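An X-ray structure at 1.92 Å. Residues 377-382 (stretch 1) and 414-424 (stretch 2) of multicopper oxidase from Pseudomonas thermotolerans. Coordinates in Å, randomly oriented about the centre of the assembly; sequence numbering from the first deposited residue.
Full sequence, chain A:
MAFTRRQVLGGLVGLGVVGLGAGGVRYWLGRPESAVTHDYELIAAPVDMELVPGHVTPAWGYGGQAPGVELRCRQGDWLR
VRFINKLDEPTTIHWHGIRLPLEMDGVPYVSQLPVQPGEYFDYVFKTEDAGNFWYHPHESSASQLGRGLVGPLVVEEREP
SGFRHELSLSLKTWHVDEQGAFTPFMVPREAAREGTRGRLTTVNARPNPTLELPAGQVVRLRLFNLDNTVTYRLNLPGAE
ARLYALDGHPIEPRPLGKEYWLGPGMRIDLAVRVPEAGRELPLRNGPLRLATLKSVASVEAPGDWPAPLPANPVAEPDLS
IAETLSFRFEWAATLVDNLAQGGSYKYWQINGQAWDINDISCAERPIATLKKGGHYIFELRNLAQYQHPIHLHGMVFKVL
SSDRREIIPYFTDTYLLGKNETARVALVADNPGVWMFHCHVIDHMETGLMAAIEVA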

ATOM      1  N   ILE A 377       4.465 -10.991 -19.524  1.00 61.91           N
ATOM      2  CA  ILE A 377       4.742 -11.735 -18.295  1.00 61.58           C
ATOM      3  C   ILE A 377       6.017 -11.108 -17.813  1.00 51.67           C
ATOM      4  O   ILE A 377       6.934 -10.949 -18.618  1.00 58.94           O
ATOM      5  CB  ILE A 377       5.134 -13.229 -18.499  1.00 70.31           C
ATOM      6  CG1 ILE A 377       4.238 -13.979 -19.486  1.00 66.65           C
ATOM      7  CG2 ILE A 377       5.241 -13.955 -17.157  1.00 63.69           C
ATOM      8  CD1 ILE A 377       2.926 -14.397 -18.917  1.00 67.12           C
ATOM      9  N   PHE A 378       6.070 -10.772 -16.522  1.00 54.91           N
ATOM     10  CA  PHE A 378       7.254 -10.341 -15.803  1.00 59.72           C
ATOM     11  C   PHE A 378       7.667 -11.500 -14.903  1.00 63.19           C
ATOM     12  O   PHE A 378       6.887 -11.932 -14.033  1.00 57.38           O
ATOM     13  CB  PHE A 378       6.950  -9.124 -14.932  1.00 62.00           C
ATOM     14  CG  PHE A 378       6.824  -7.836 -15.687  1.00 62.40           C
ATOM     15  CD1 PHE A 378       6.529  -7.767 -17.060  1.00 64.84           C
ATOM     16  CD2 PHE A 378       6.997  -6.657 -15.007  1.00 53.56           C
ATOM     17  CE1 PHE A 378       6.416  -6.531 -17.707  1.00 55.76           C
ATOM     18  CE2 PHE A 378       6.881  -5.446 -15.635  1.00 53.26           C
ATOM     19  CZ  PHE A 378       6.604  -5.371 -16.988  1.00 57.22           C
ATOM     20  N   GLU A 379       8.868 -12.023 -15.159  1.00 57.51           N
ATOM     21  CA  GLU A 379       9.529 -12.917 -14.257  1.00 56.12           C
ATOM     22  C   GLU A 379      10.260 -12.050 -13.264  1.00 54.84           C
ATOM     23  O   GLU A 379      11.126 -11.250 -13.632  1.00 62.51           O
ATOM     24  CB  GLU A 379      10.530 -13.826 -14.958  1.00 62.70           C
ATOM     25  CG  GLU A 379      10.955 -14.995 -14.044  1.00 81.35           C
ATOM     26  CD  GLU A 379      12.075 -15.869 -14.615  1.00 98.76           C
ATOM     27  OE1 GLU A 379      13.237 -15.371 -14.677  1.00 93.82           O
ATOM     28  OE2 GLU A 379      11.810 -17.061 -14.966  1.00112.75           O
ATOM     29  N   LEU A 380       9.922 -12.197 -12.007  1.00 55.98           N
ATOM     30  CA  LEU A 380      10.523 -11.397 -10.943  1.00 50.01           C
ATOM     31  C   LEU A 380      11.490 -12.301 -10.209  1.00 53.27           C
ATOM     32  O   LEU A 380      11.032 -13.215  -9.581  1.00 52.51           O
ATOM     33  CB  LEU A 380       9.422 -10.924  -9.985  1.00 50.10           C
ATOM     34  CG  LEU A 380       8.269 -10.146 -10.612  1.00 46.98           C
ATOM     35  CD1 LEU A 380       7.368  -9.671  -9.517  1.00 44.62           C
ATOM     36  CD2 LEU A 380       8.785  -8.936 -11.314  1.00 49.85           C
ATOM     37  N   ARG A 381      12.810 -12.076 -10.353  1.00 59.63           N
ATOM     38  CA  ARG A 381      13.897 -12.901  -9.736  1.00 53.46           C
ATOM     39  C   ARG A 381      14.571 -12.116  -8.584  1.00 49.37           C
ATOM     40  O   ARG A 381      15.242 -11.117  -8.819  1.00 50.34           O
ATOM     41  CB  ARG A 381      15.011 -13.297 -10.762  1.00 52.36           C
ATOM     42  CG  ARG A 381      14.471 -13.956 -12.026  1.00 65.10           C
ATOM     43  CD  ARG A 381      15.509 -13.993 -13.133  1.00 72.01           C
ATOM     44  NE  ARG A 381      16.634 -14.814 -12.705  1.00 72.71           N
ATOM     45  CZ  ARG A 381      17.865 -14.716 -13.166  1.00 72.65           C
ATOM     46  NH1 ARG A 381      18.184 -13.841 -14.121  1.00 80.86           N
ATOM     47  NH2 ARG A 381      18.793 -15.512 -12.664  1.00 76.55           N
ATOM     48  N   ASN A 382      14.389 -12.557  -7.343  1.00 53.78           N
ATOM     49  CA  ASN A 382      15.093 -11.934  -6.193  1.00 53.23           C
ATOM     50  C   ASN A 382      16.384 -12.733  -6.079  1.00 69.07           C
ATOM     51  O   ASN A 382      16.384 -13.909  -5.638  1.00 67.10           O
ATOM     52  CB  ASN A 382      14.243 -12.058  -4.945  1.00 54.00           C
ATOM     53  CG  ASN A 382      14.724 -11.209  -3.751  1.00 52.05           C
ATOM     54  OD1 ASN A 382      15.731 -10.528  -3.795  1.00 55.45           O
ATOM     55  ND2 ASN A 382      13.968 -11.277  -2.651  1.00 49.00           N
TER
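Stretch 2 414-424: TYLLGKNETAR

Stretch 2 reaches stretch 1 twice, first as a strand passing at a distance and then, after a tight turn, as a true sheet neighbour. Stretch 1 is extended throughout. Residues 414-417 form a strand whose axis comes no closer than 8.9 Å to that of stretch 1, crossing it at -34° and running in broadly the same direction. The chain then reverses through a type II turn from G418 to E421, and strand 422-424 runs back antiparallel, its N-to-C direction 165° from that of stretch 1 and its axis 4.5 Å away.

The register pairs E379 with R424, L380 with A423 and R381 with T422. L380 and A423 form the hydrogen-bonded pair: L380 N donates to A423 O at 2.5 Å, almost linearly, and A423 N returns a bond to L380 O at 2.8 Å. Two residues on, N382 N donates to E421 O at 2.8 Å, again nearly straight. Carbonyls facing stretch 2 also receive CA-H...O contacts, as from R424 CA to F378 O at 3.4 Å and, from the turn, N420 CA to N382 O at 3.1 Å.

The N382 side chain fastens stretch 1 to the start of the turn. One N-H of its amide is shared between two backbone carbonyls: ND2 donates to G418 O at 2.5 Å and weakly to L417 O at 3.0 Å, and ND2 also has a partner elsewhere in the structure. G418 O also accepts the turn's own bond from E421 N, at 3.0 Å. The carboxylate of E421 supports the turn from within, OE1 accepting from G418 N at 2.6 Å and OE2 from Y415 OH at 2.7 Å, though the position of OE2 is less certain than that of OE1. Glycine fits at 418, since a CB there would lie about 3.0 Å from E421 OE1.

The two faces of the sheet differ in character. L380 and A423 point to the buried face, where L380 meets the first strand of stretch 2: its CB lies 4.0 Å from L417 CD2 and its CD1 4.4 Å from Y415 CB. A423 is small, while the branched leucines fill space between the strands. On the other, partly exposed face stand E379, R381, T422 and R424, whose aliphatic portions lie against the neighbouring strand, while E379 OE1 and R424 NH1 find hydrogen-bond partners elsewhere in the structure. E379 CG touches T422 CG2 at 3.5 Å and R424 CG at 4.1 Å, and R381 CG lies 3.7 Å from T422 OG1. Within stretch 1, R381 NE and E379 OE1 form a long salt bridge at 4.0 Å.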

ATOM      1  N   THR A 414       1.267  -5.099  -6.070  1.00 46.31           N
ATOM      2  CA  THR A 414       2.467  -5.461  -5.333  1.00 48.16           C
ATOM      3  C   THR A 414       2.633  -6.918  -5.074  1.00 46.16           C
ATOM      4  O   THR A 414       1.712  -7.572  -4.726  1.00 43.66           O
ATOM      5  CB  THR A 414       2.494  -4.636  -4.062  1.00 43.21           C
ATOM      6  OG1 THR A 414       2.549  -3.313  -4.527  1.00 44.65           O
ATOM      7  CG2 THR A 414       3.787  -4.824  -3.228  1.00 52.24           C
ATOM      8  N   TYR A 415       3.836  -7.420  -5.270  1.00 46.16           N
ATOM      9  CA  TYR A 415       4.136  -8.793  -4.909  1.00 49.86           C
ATOM     10  C   TYR A 415       5.297  -8.806  -3.923  1.00 48.24           C
ATOM     11  O   TYR A 415       6.348  -8.245  -4.184  1.00 46.83           O
ATOM     12  CB  TYR A 415       4.524  -9.654  -6.095  1.00 46.29           C
ATOM     13  CG  TYR A 415       4.682 -11.086  -5.676  1.00 54.73           C
ATOM     14  CD1 TYR A 415       3.565 -11.782  -5.168  1.00 53.70           C
ATOM     15  CD2 TYR A 415       5.919 -11.761  -5.741  1.00 50.19           C
ATOM     16  CE1 TYR A 415       3.658 -13.083  -4.743  1.00 52.86           C
ATOM     17  CE2 TYR A 415       6.020 -13.105  -5.307  1.00 49.71           C
ATOM     18  CZ  TYR A 415       4.875 -13.768  -4.820  1.00 56.23           C
ATOM     19  OH  TYR A 415       4.860 -15.111  -4.364  1.00 58.92           O
ATOM     20  N   LEU A 416       5.106  -9.464  -2.802  1.00 46.88           N
ATOM     21  CA  LEU A 416       6.172  -9.570  -1.787  1.00 47.93           C
ATOM     22  C   LEU A 416       7.132 -10.720  -2.196  1.00 46.94           C
ATOM     23  O   LEU A 416       6.861 -11.951  -2.028  1.00 50.76           O
ATOM     24  CB  LEU A 416       5.541  -9.739  -0.367  1.00 44.23           C
ATOM     25  CG  LEU A 416       6.439  -9.759   0.852  1.00 43.02           C
ATOM     26  CD1 LEU A 416       7.298  -8.518   1.011  1.00 46.58           C
ATOM     27  CD2 LEU A 416       5.596  -9.979   2.082  1.00 44.13           C
ATOM     28  N   LEU A 417       8.235 -10.284  -2.767  1.00 45.32           N
ATOM     29  CA  LEU A 417       9.171 -11.156  -3.421  1.00 44.87           C
ATOM     30  C   LEU A 417      10.160 -11.690  -2.432  1.00 45.27           C
ATOM     31  O   LEU A 417      11.054 -10.954  -1.962  1.00 49.85           O
ATOM     32  CB  LEU A 417       9.892 -10.396  -4.498  1.00 47.36           C
ATOM     33  CG  LEU A 417      10.639 -11.293  -5.472  1.00 46.05           C
ATOM     34  CD1 LEU A 417       9.714 -12.247  -6.170  1.00 45.93           C
ATOM     35  CD2 LEU A 417      11.339 -10.357  -6.492  1.00 50.97           C
ATOM     36  N   GLY A 418       9.995 -12.966  -2.100  1.00 38.69           N
ATOM     37  CA  GLY A 418      10.743 -13.557  -1.006  1.00 43.06           C
ATOM     38  C   GLY A 418      12.183 -13.695  -1.385  1.00 53.35           C
ATOM     39  O   GLY A 418      12.589 -13.396  -2.522  1.00 48.04           O
ATOM     40  N   LYS A 419      12.919 -14.108  -0.354  1.00 68.84           N
ATOM     41  CA  LYS A 419      14.328 -14.388  -0.377  1.00 59.50           C
ATOM     42  C   LYS A 419      14.546 -15.426  -1.422  1.00 53.94           C
ATOM     43  O   LYS A 419      13.897 -16.468  -1.391  1.00 59.45           O
ATOM     44  CB  LYS A 419      14.731 -14.996   0.943  1.00 60.96           C
ATOM     45  CG  LYS A 419      14.533 -14.146   2.207  1.00 63.96           C
ATOM     46  CD  LYS A 419      15.154 -14.921   3.376  1.00 62.18           C
ATOM     47  CE  LYS A 419      14.994 -14.326   4.763  1.00 67.39           C
ATOM     48  NZ  LYS A 419      15.350 -12.878   4.765  1.00 70.82           N
ATOM     49  N   ASN A 420      15.456 -15.143  -2.348  1.00 66.72           N
ATOM     50  CA  ASN A 420      15.752 -16.027  -3.473  1.00 63.91           C
ATOM     51  C   ASN A 420      14.539 -16.519  -4.223  1.00 64.36           C
ATOM     52  O   ASN A 420      14.570 -17.578  -4.790  1.00 65.63           O
ATOM     53  CB  ASN A 420      16.562 -17.225  -3.000  1.00 66.01           C
ATOM     54  CG  ASN A 420      18.039 -16.936  -2.882  1.00 79.93           C
ATOM     55  OD1 ASN A 420      18.529 -15.807  -3.105  1.00 79.80           O
ATOM     56  ND2 ASN A 420      18.774 -17.973  -2.481  1.00 85.50           N
ATOM     57  N   GLU A 421      13.455 -15.770  -4.226  1.00 65.82           N
ATOM     58  CA  GLU A 421      12.269 -16.251  -4.895  1.00 58.14           C
ATOM     59  C   GLU A 421      12.290 -15.837  -6.390  1.00 60.05           C
ATOM     60  O   GLU A 421      12.680 -14.714  -6.748  1.00 55.99           O
ATOM     61  CB  GLU A 421      11.022 -15.737  -4.172  1.00 67.63           C
ATOM     62  CG  GLU A 421       9.712 -16.097  -4.847  1.00 58.04           C
ATOM     63  CD  GLU A 421       8.456 -15.604  -4.128  1.00 65.72           C
ATOM     64  OE1 GLU A 421       8.483 -14.916  -3.033  1.00 54.12           O
ATOM     65  OE2 GLU A 421       7.391 -15.951  -4.705  1.00 71.25           O
ATOM     66  N   THR A 422      11.854 -16.742  -7.273  1.00 62.06           N
ATOM     67  CA  THR A 422      11.503 -16.336  -8.655  1.00 66.06           C
ATOM     68  C   THR A 422       9.996 -16.454  -8.861  1.00 68.16           C
ATOM     69  O   THR A 422       9.489 -17.574  -8.959  1.00 61.39           O
ATOM     70  CB  THR A 422      12.194 -17.152  -9.749  1.00 62.36           C
ATOM     71  OG1 THR A 422      13.592 -16.823  -9.781  1.00 64.21           O
ATOM     72  CG2 THR A 422      11.568 -16.848 -11.126  1.00 62.29           C
ATOM     73  N   ALA A 423       9.312 -15.301  -8.968  1.00 65.94           N
ATOM     74  CA  ALA A 423       7.856 -15.250  -9.245  1.00 63.22           C
ATOM     75  C   ALA A 423       7.493 -14.723 -10.680  1.00 61.74           C
ATOM     76  O   ALA A 423       8.198 -13.907 -11.326  1.00 54.75           O
ATOM     77  CB  ALA A 423       7.136 -14.489  -8.136  1.00 59.70           C
ATOM     78  N   ARG A 424       6.410 -15.263 -11.206  1.00 43.19           N
ATOM     79  CA  ARG A 424       5.965 -14.889 -12.516  1.00 46.94           C
ATOM     80  C   ARG A 424       4.642 -14.159 -12.338  1.00 45.70           C
ATOM     81  O   ARG A 424       3.770 -14.544 -11.547  1.00 43.81           O
ATOM     82  CB  ARG A 424       5.865 -16.129 -13.381  1.00 53.70           C
ATOM     83  CG  ARG A 424       7.231 -16.667 -13.760  1.00 62.20           C
ATOM     84  CD  ARG A 424       7.186 -18.033 -14.387  1.00 69.73           C
ATOM     85  NE  ARG A 424       6.541 -18.010 -15.692  1.00 74.82           N
ATOM     86  CZ  ARG A 424       5.310 -18.453 -15.958  1.00 73.58           C
ATOM     87  NH1 ARG A 424       4.522 -18.960 -15.008  1.00 81.54           N
ATOM     88  NH2 ARG A 424       4.854 -18.393 -17.211  1.00 63.87           N
TER